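Local coordinates for putative branched-chain amino acid ABC transporter, periplasmic branched-chain amino acid-binding protein (Pseudomonas protegens Pf-5, PDB 4RU0), which probably binds a branched-chain amino acid or related small solute in the periplasm and delivers it to an ABC transporter for uptake, at residues F175-K181 and K206-E210; D236-R241 and D262-D267. One frame throughout, in Å; residues are numbered along the deposited sequence.

Contact 1: residues F175-K181 and K206-E210; sequences FDRLKGK and KYGFE
The apolar centre is an offset stack of the Phe175 and Tyr207 rings, centroids 4.7 Å apart and planes at 26°, with Phe175 CD1 3.4 Å from Tyr207 CE1; both side chains take chi1 m. Leu178 (m, t) sets CD1 3.8 Å from Tyr207 CB and CB 4.4 Å from CD2 of Phe209, whose ring (chi1 p) packs on Ile183 of strand 182-188. The backbones converge at Lys179 and Gly208 (CA atoms 4.7 Å apart) and at Lys181 and Phe209 (4.9 Å). Residues 175-177 form a 3-10 turn, then Leu178-Lys181 a type II beta turn closed by Lys181 N to Leu178 O (2.9 Å); at Gly180 (phi 89°) a CB would jam against Lys179 O, which calls for glycine. Gly208, with positive phi, is the first residue to leave helix 197-207. A water donates to Phe175 O (2.4 Å) and Tyr207 O (2.5 Å). At the polar edge Glu210 N donates to Lys181 O (2.8 Å, 159°), while Lys181 NZ reaches Arg177 O (3.1 Å) and salt-bridges Glu172. Two helix-to-strand connections thus meet where adjacent parallel strands 182-188 and 210-216 begin, typical of alpha/beta lobes of periplasmic binding proteins.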
ATOM      1  N   PHE A 175      26.039   4.916   3.266  1.00 44.86           N
ATOM      2  CA  PHE A 175      25.411   5.950   4.081  1.00 40.03           C
ATOM      3  C   PHE A 175      26.351   7.125   4.357  1.00 39.61           C
ATOM      4  O   PHE A 175      25.899   8.242   4.612  1.00 38.75           O
ATOM      5  CB  PHE A 175      24.908   5.346   5.392  1.00 33.39           C
ATOM      6  CG  PHE A 175      23.673   4.497   5.229  1.00 36.19           C
ATOM      7  CD1 PHE A 175      22.421   5.085   5.162  1.00 29.65           C
ATOM      8  CD2 PHE A 175      23.765   3.118   5.142  1.00 34.61           C
ATOM      9  CE1 PHE A 175      21.281   4.314   5.010  1.00 43.91           C
ATOM     10  CE2 PHE A 175      22.630   2.340   4.992  1.00 33.98           C
ATOM     11  CZ  PHE A 175      21.380   2.940   4.931  1.00 31.09           C
ATOM     12  N   ASP A 176      27.655   6.869   4.297  1.00 34.92           N
ATOM     13  CA  ASP A 176      28.660   7.916   4.469  1.00 41.13           C
ATOM     14  C   ASP A 176      28.548   8.971   3.379  1.00 36.77           C
ATOM     15  O   ASP A 176      28.780  10.155   3.620  1.00 37.97           O
ATOM     16  CB  ASP A 176      30.068   7.317   4.459  1.00 54.28           C
ATOM     17  CG  ASP A 176      30.316   6.397   5.632  1.00 70.68           C
ATOM     18  OD1 ASP A 176      29.752   6.657   6.715  1.00 75.03           O
ATOM     19  OD2 ASP A 176      31.072   5.415   5.471  1.00 80.91           O
ATOM     20  N   ARG A 177      28.189   8.522   2.181  1.00 31.67           N
ATOM     21  CA  ARG A 177      28.073   9.387   1.012  1.00 36.99           C
ATOM     22  C   ARG A 177      26.848  10.305   1.030  1.00 34.54           C
ATOM     23  O   ARG A 177      26.725  11.171   0.176  1.00 41.91           O
ATOM     24  CB  ARG A 177      28.037   8.531  -0.250  1.00 38.77           C
ATOM     25  CG  ARG A 177      29.218   7.598  -0.385  1.00 39.02           C
ATOM     26  CD  ARG A 177      30.469   8.357  -0.781  1.00 46.62           C
ATOM     27  NE  ARG A 177      31.670   7.573  -0.514  1.00 59.32           N
ATOM     28  CZ  ARG A 177      32.311   7.577   0.652  1.00 66.76           C
ATOM     29  NH1 ARG A 177      31.864   8.328   1.656  1.00 65.90           N
ATOM     30  NH2 ARG A 177      33.397   6.833   0.819  1.00 65.69           N
ATOM     31  N   LEU A 178      25.933  10.106   1.977  1.00 34.86           N
ATOM     32  CA  LEU A 178      24.743  10.953   2.057  1.00 28.31           C
ATOM     33  C   LEU A 178      25.103  12.336   2.588  1.00 32.04           C
ATOM     34  O   LEU A 178      24.475  13.336   2.224  1.00 22.39           O
ATOM     35  CB  LEU A 178      23.667  10.316   2.937  1.00 30.13           C
ATOM     36  CG  LEU A 178      22.998   9.053   2.396  1.00 23.74           C
ATOM     37  CD1 LEU A 178      22.012   8.516   3.410  1.00 23.75           C
ATOM     38  CD2 LEU A 178      22.316   9.319   1.063  1.00 21.87           C
ATOM     39  N   LYS A 179      26.105  12.382   3.460  1.00 26.27           N
ATOM     40  CA  LYS A 179      26.642  13.652   3.926  1.00 37.82           C
ATOM     41  C   LYS A 179      27.069  14.471   2.716  1.00 35.69           C
ATOM     42  O   LYS A 179      27.828  13.992   1.875  1.00 54.01           O
ATOM     43  CB  LYS A 179      27.824  13.428   4.874  1.00 31.84           C
ATOM     44  CG  LYS A 179      28.132  14.615   5.765  1.00 43.61           C
ATOM     45  CD  LYS A 179      29.177  14.277   6.814  1.00 56.35           C
ATOM     46  CE  LYS A 179      29.340  15.418   7.806  1.00 65.57           C
ATOM     47  NZ  LYS A 179      29.650  16.703   7.119  1.00 65.15           N
ATOM     48  N   GLY A 180      26.559  15.691   2.609  1.00 31.03           N
ATOM     49  CA  GLY A 180      26.889  16.529   1.469  1.00 31.98           C
ATOM     50  C   GLY A 180      25.965  16.377   0.267  1.00 32.10           C
ATOM     51  O   GLY A 180      26.212  16.957  -0.794  1.00 36.61           O
ATOM     52  N   LYS A 181      24.902  15.594   0.424  1.00 20.60           N
ATOM     53  CA  LYS A 181      23.929  15.413  -0.643  1.00 23.29           C
ATOM     54  C   LYS A 181      22.671  16.221  -0.370  1.00 18.35           C
ATOM     55  O   LYS A 181      22.370  16.544   0.777  1.00 21.94           O
ATOM     56  CB  LYS A 181      23.580  13.933  -0.803  1.00 19.03           C
ATOM     57  CG  LYS A 181      24.729  13.090  -1.307  1.00 20.41           C
ATOM     58  CD  LYS A 181      25.089  13.451  -2.734  1.00 27.27           C
ATOM     59  CE  LYS A 181      26.520  13.036  -3.074  1.00 36.29           C
ATOM     60  NZ  LYS A 181      26.733  11.572  -2.948  1.00 41.54           N
ATOM     61  N   LYS A 206      20.517  12.251  11.173  1.00 30.92           N
ATOM     62  CA  LYS A 206      21.431  11.133  11.332  1.00 29.03           C
ATOM     63  C   LYS A 206      22.497  11.078  10.242  1.00 28.44           C
ATOM     64  O   LYS A 206      23.679  10.929  10.534  1.00 30.70           O
ATOM     65  CB  LYS A 206      20.668   9.811  11.349  1.00 30.06           C
ATOM     66  CG  LYS A 206      21.585   8.615  11.552  1.00 35.66           C
ATOM     67  CD  LYS A 206      20.817   7.317  11.669  1.00 39.53           C
ATOM     68  CE  LYS A 206      21.757   6.170  12.006  1.00 38.27           C
ATOM     69  NZ  LYS A 206      22.429   6.388  13.317  1.00 47.35           N
ATOM     70  N   TYR A 207      22.083  11.197   8.986  1.00 25.80           N
ATOM     71  CA  TYR A 207      23.004  10.964   7.880  1.00 25.58           C
ATOM     72  C   TYR A 207      23.534  12.250   7.253  1.00 24.99           C
ATOM     73  O   TYR A 207      24.460  12.218   6.439  1.00 25.43           O
ATOM     74  CB  TYR A 207      22.328  10.091   6.824  1.00 29.04           C
ATOM     75  CG  TYR A 207      22.002   8.710   7.343  1.00 33.38           C
ATOM     76  CD1 TYR A 207      23.014   7.851   7.753  1.00 27.99           C
ATOM     77  CD2 TYR A 207      20.687   8.271   7.441  1.00 24.34           C
ATOM     78  CE1 TYR A 207      22.727   6.592   8.239  1.00 29.76           C
ATOM     79  CE2 TYR A 207      20.390   7.009   7.924  1.00 26.09           C
ATOM     80  CZ  TYR A 207      21.416   6.174   8.321  1.00 36.27           C
ATOM     81  OH  TYR A 207      21.127   4.920   8.803  1.00 41.02           O
ATOM     82  N   GLY A 208      22.952  13.380   7.637  1.00 24.44           N
ATOM     83  CA  GLY A 208      23.505  14.671   7.272  1.00 24.79           C
ATOM     84  C   GLY A 208      23.275  15.151   5.850  1.00 33.95           C
ATOM     85  O   GLY A 208      24.008  16.014   5.371  1.00 40.67           O
ATOM     86  N   PHE A 209      22.272  14.611   5.163  1.00 26.50           N
ATOM     87  CA  PHE A 209      21.928  15.156   3.852  1.00 20.99           C
ATOM     88  C   PHE A 209      21.010  16.367   4.038  1.00 18.47           C
ATOM     89  O   PHE A 209      20.294  16.471   5.022  1.00 18.56           O
ATOM     90  CB  PHE A 209      21.276  14.098   2.945  1.00 21.37           C
ATOM     91  CG  PHE A 209      19.972  13.553   3.463  1.00 18.18           C
ATOM     92  CD1 PHE A 209      18.774  14.214   3.221  1.00 18.88           C
ATOM     93  CD2 PHE A 209      19.940  12.354   4.158  1.00 17.52           C
ATOM     94  CE1 PHE A 209      17.577  13.707   3.696  1.00 24.69           C
ATOM     95  CE2 PHE A 209      18.741  11.840   4.634  1.00 24.11           C
ATOM     96  CZ  PHE A 209      17.561  12.517   4.403  1.00 15.58           C
ATOM     97  N   GLU A 210      21.044  17.290   3.092  1.00 18.21           N
ATOM     98  CA  GLU A 210      20.180  18.455   3.161  1.00 17.98           C
ATOM     99  C   GLU A 210      18.736  18.044   2.871  1.00 16.07           C
ATOM    100  O   GLU A 210      18.428  17.497   1.817  1.00 15.16           O
ATOM    101  CB  GLU A 210      20.651  19.533   2.185  1.00 21.41           C
ATOM    102  CG  GLU A 210      20.020  20.890   2.420  1.00 31.28           C
ATOM    103  CD  GLU A 210      20.602  21.967   1.524  1.00 44.79           C
ATOM    104  OE1 GLU A 210      21.817  21.906   1.222  1.00 52.87           O
ATOM    105  OE2 GLU A 210      19.847  22.877   1.126  1.00 47.10           O
TER
HETATM  106  O   HOH W   1      25.940  10.324   5.893  1.00 31.89           O

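Contact 2: residues D236-R241 and D262-D267; sequences DWVFLR and DHIIGD
Arg241 and Asp267 form a buried salt bridge: NE and NH1 of Arg241 both donate to Asp267 OD2, at 2.7 and 2.8 Å, with the carboxylate oxygen near the guanidinium plane. Arg241 NH2 also bonds Tyr192 O, and Asp267 OD1 accepts from Trp269 N; Tyr192 and Trp269 line the P3G pocket, so the ion pair lies close to the ligand site. Four backbone hydrogen bonds follow in parallel register: Val238 N to His263 O (2.9 Å), Ile265 N to Val238 O (2.7 Å), Leu240 N to Ile265 O (2.8 Å) and Asp267 N to Leu240 O (2.8 Å), all at 166-174°. Val238 pairs with Ile264, Phe239 with Ile265 and Leu240 with Gly266, the strand axes 4.6 Å apart at -26°. These neighbouring strands, joined through helix 246-256, form a beta-alpha-beta unit of the lobe's central sheet. On one face Ile264 CG2 (chi1 m) packs 3.8 Å from Leu240 CB and 4.2 Å from Val238 CG1. On the other, Phe239 (chi1 t) and Ile265 (chi1 m) pack against Leu164 of helix 157-172, the Phe239 ring edge meeting Ile265 O at CD1 (3.4 Å). Trp237 (chi1 m) swings its indole across so that CE3 lies 3.7 Å from Ile265 CD1, while its NE1 bonds Glu172.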
ATOM      1  N   ASP A 236      20.393  16.295  -5.581  1.00 20.06           N
ATOM      2  CA  ASP A 236      20.846  15.047  -6.187  1.00 13.15           C
ATOM      3  C   ASP A 236      19.669  14.136  -6.490  1.00 29.86           C
ATOM      4  O   ASP A 236      19.704  13.371  -7.446  1.00 21.68           O
ATOM      5  CB  ASP A 236      21.842  14.333  -5.268  1.00 14.18           C
ATOM      6  CG  ASP A 236      23.037  15.210  -4.913  1.00 25.15           C
ATOM      7  OD1 ASP A 236      22.993  15.896  -3.866  1.00 16.17           O
ATOM      8  OD2 ASP A 236      24.018  15.218  -5.684  1.00 30.94           O
ATOM      9  N   TRP A 237      18.622  14.224  -5.674  1.00 12.00           N
ATOM     10  CA  TRP A 237      17.425  13.404  -5.862  1.00 25.99           C
ATOM     11  C   TRP A 237      16.146  14.174  -5.543  1.00 13.49           C
ATOM     12  O   TRP A 237      16.141  15.058  -4.684  1.00 19.42           O
ATOM     13  CB  TRP A 237      17.492  12.147  -4.990  1.00 12.56           C
ATOM     14  CG  TRP A 237      18.630  11.248  -5.342  1.00 25.44           C
ATOM     15  CD1 TRP A 237      19.890  11.283  -4.820  1.00 20.77           C
ATOM     16  CD2 TRP A 237      18.620  10.180  -6.297  1.00 14.95           C
ATOM     17  NE1 TRP A 237      20.668  10.306  -5.392  1.00 19.83           N
ATOM     18  CE2 TRP A 237      19.916   9.614  -6.302  1.00 33.04           C
ATOM     19  CE3 TRP A 237      17.646   9.648  -7.151  1.00 26.24           C
ATOM     20  CZ2 TRP A 237      20.260   8.537  -7.125  1.00 24.48           C
ATOM     21  CZ3 TRP A 237      17.991   8.575  -7.974  1.00 26.68           C
ATOM     22  CH2 TRP A 237      19.288   8.033  -7.952  1.00 31.18           C
ATOM     23  N   VAL A 238      15.066  13.835  -6.240  1.00 12.88           N
ATOM     24  CA  VAL A 238      13.747  14.326  -5.865  1.00 10.66           C
ATOM     25  C   VAL A 238      12.835  13.169  -5.461  1.00 17.83           C
ATOM     26  O   VAL A 238      12.608  12.229  -6.230  1.00 23.06           O
ATOM     27  CB  VAL A 238      13.077  15.126  -7.001  1.00 19.42           C
ATOM     28  CG1 VAL A 238      11.627  15.451  -6.637  1.00 10.68           C
ATOM     29  CG2 VAL A 238      13.854  16.409  -7.273  1.00 16.12           C
ATOM     30  N   PHE A 239      12.350  13.239  -4.228  1.00 15.71           N
ATOM     31  CA  PHE A 239      11.352  12.322  -3.705  1.00 11.48           C
ATOM     32  C   PHE A 239       9.979  12.897  -4.067  1.00 27.67           C
ATOM     33  O   PHE A 239       9.537  13.881  -3.475  1.00 16.55           O
ATOM     34  CB  PHE A 239      11.521  12.171  -2.189  1.00 11.84           C
ATOM     35  CG  PHE A 239      10.711  11.053  -1.573  1.00 19.93           C
ATOM     36  CD1 PHE A 239      10.089  10.092  -2.361  1.00 18.51           C
ATOM     37  CD2 PHE A 239      10.579  10.970  -0.196  1.00 13.61           C
ATOM     38  CE1 PHE A 239       9.344   9.065  -1.781  1.00 14.81           C
ATOM     39  CE2 PHE A 239       9.840   9.948   0.389  1.00 22.46           C
ATOM     40  CZ  PHE A 239       9.220   8.991  -0.409  1.00 15.47           C
ATOM     41  N   LEU A 240       9.318  12.301  -5.053  1.00 12.03           N
ATOM     42  CA  LEU A 240       8.085  12.869  -5.577  1.00 20.84           C
ATOM     43  C   LEU A 240       6.861  12.295  -4.879  1.00 17.24           C
ATOM     44  O   LEU A 240       6.464  11.160  -5.139  1.00 16.35           O
ATOM     45  CB  LEU A 240       7.981  12.632  -7.082  1.00 13.08           C
ATOM     46  CG  LEU A 240       6.791  13.317  -7.742  1.00 13.82           C
ATOM     47  CD1 LEU A 240       6.914  14.822  -7.591  1.00 13.22           C
ATOM     48  CD2 LEU A 240       6.661  12.921  -9.207  1.00 15.11           C
ATOM     49  N   ARG A 241       6.213  13.107  -4.067  1.00 18.53           N
ATOM     50  CA  ARG A 241       5.092  12.650  -3.274  1.00 26.82           C
ATOM     51  C   ARG A 241       3.906  13.508  -3.626  1.00 25.05           C
ATOM     52  O   ARG A 241       3.316  14.163  -2.823  1.00 22.46           O
ATOM     53  CB  ARG A 241       5.416  12.740  -1.793  1.00 14.03           C
ATOM     54  CG  ARG A 241       6.663  11.982  -1.392  1.00 20.17           C
ATOM     55  CD  ARG A 241       6.686  11.635   0.079  1.00 14.58           C
ATOM     56  NE  ARG A 241       5.665  10.662   0.336  1.00 21.03           N
ATOM     57  CZ  ARG A 241       4.612  10.849   1.106  1.00 16.95           C
ATOM     58  NH1 ARG A 241       3.728   9.890   1.220  1.00 20.03           N
ATOM     59  NH2 ARG A 241       4.451  11.967   1.755  1.00 17.78           N
ATOM     60  N   ASP A 262      15.345  10.772 -14.273  1.00 24.64           N
ATOM     61  CA  ASP A 262      15.763   9.528 -13.629  1.00 25.19           C
ATOM     62  C   ASP A 262      16.461   9.806 -12.294  1.00 24.47           C
ATOM     63  O   ASP A 262      17.023   8.904 -11.674  1.00 25.70           O
ATOM     64  CB  ASP A 262      16.666   8.708 -14.560  1.00 27.29           C
ATOM     65  CG  ASP A 262      17.976   9.401 -14.869  1.00 43.98           C
ATOM     66  OD1 ASP A 262      18.045  10.643 -14.760  1.00 47.88           O
ATOM     67  OD2 ASP A 262      18.938   8.694 -15.227  1.00 44.78           O
ATOM     68  N   HIS A 263      16.414  11.062 -11.858  1.00 21.05           N
ATOM     69  CA  HIS A 263      16.823  11.419 -10.504  1.00 18.98           C
ATOM     70  C   HIS A 263      15.583  11.681  -9.666  1.00 22.20           C
ATOM     71  O   HIS A 263      15.682  12.176  -8.542  1.00 19.31           O
ATOM     72  CB  HIS A 263      17.724  12.657 -10.488  1.00 17.42           C
ATOM     73  CG  HIS A 263      19.051  12.454 -11.156  1.00 47.12           C
ATOM     74  ND1 HIS A 263      20.076  13.375 -11.058  1.00 48.63           N
ATOM     75  CD2 HIS A 263      19.519  11.452 -11.931  1.00 47.80           C
ATOM     76  CE1 HIS A 263      21.120  12.943 -11.746  1.00 50.63           C
ATOM     77  NE2 HIS A 263      20.806  11.776 -12.286  1.00 52.50           N
ATOM     78  N   ILE A 264      14.417  11.371 -10.232  1.00 19.16           N
ATOM     79  CA  ILE A 264      13.148  11.548  -9.533  1.00 18.46           C
ATOM     80  C   ILE A 264      12.594  10.196  -9.101  1.00 29.44           C
ATOM     81  O   ILE A 264      12.454   9.294  -9.921  1.00 21.64           O
ATOM     82  CB  ILE A 264      12.093  12.261 -10.410  1.00 18.97           C
ATOM     83  CG1 ILE A 264      12.662  13.547 -11.019  1.00 18.12           C
ATOM     84  CG2 ILE A 264      10.826  12.557  -9.599  1.00 18.06           C
ATOM     85  CD1 ILE A 264      11.643  14.351 -11.784  1.00 18.51           C
ATOM     86  N   ILE A 265      12.280  10.057  -7.816  1.00 18.54           N
ATOM     87  CA  ILE A 265      11.719   8.807  -7.317  1.00 27.27           C
ATOM     88  C   ILE A 265      10.335   9.032  -6.736  1.00 27.82           C
ATOM     89  O   ILE A 265      10.168   9.746  -5.744  1.00 27.18           O
ATOM     90  CB  ILE A 265      12.605   8.157  -6.246  1.00 19.20           C
ATOM     91  CG1 ILE A 265      14.037   8.000  -6.759  1.00 19.61           C
ATOM     92  CG2 ILE A 265      12.031   6.812  -5.847  1.00 20.62           C
ATOM     93  CD1 ILE A 265      15.006   7.468  -5.722  1.00 19.17           C
ATOM     94  N   GLY A 266       9.342   8.409  -7.352  1.00 20.78           N
ATOM     95  CA  GLY A 266       7.973   8.602  -6.928  1.00 20.56           C
ATOM     96  C   GLY A 266       7.569   7.771  -5.724  1.00 25.09           C
ATOM     97  O   GLY A 266       8.075   6.664  -5.502  1.00 21.49           O
ATOM     98  N   ASP A 267       6.655   8.337  -4.940  1.00 19.45           N
ATOM     99  CA  ASP A 267       5.918   7.623  -3.907  1.00 19.65           C
ATOM    100  C   ASP A 267       5.243   6.387  -4.502  1.00 25.98           C
ATOM    101  O   ASP A 267       5.056   6.300  -5.718  1.00 23.13           O
ATOM    102  CB  ASP A 267       4.872   8.552  -3.293  1.00 18.47           C
ATOM    103  CG  ASP A 267       4.309   8.028  -2.002  1.00 33.72           C
ATOM    104  OD1 ASP A 267       3.340   7.240  -2.048  1.00 43.74           O
ATOM    105  OD2 ASP A 267       4.830   8.422  -0.936  1.00 21.63           O
TER

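In the fold
Contact 2 belongs to the interior: nine of its twelve touching residues are buried, and regular parallel strand pairing carries it. Contact 1 is partly buried, its centre about 28 Å from the centre of the chain against about 18 Å for that of contact 2, and a ring stack, turns, a bridging water and one direct hydrogen bond serve in place of continuous pairing. Both belong to one sheet region, with strands ordered 210-216, 182-188, 237-241, 264-266: contact 1 lies where the first two start, contact 2 pairs the next two, and Lys181 CA touches Asp236 OD1 at 3.4 Å. Glu172 of helix 157-172 serves both, through Lys181 and Trp237. The side chain of Asp267 is about 7 Å from bound P3G.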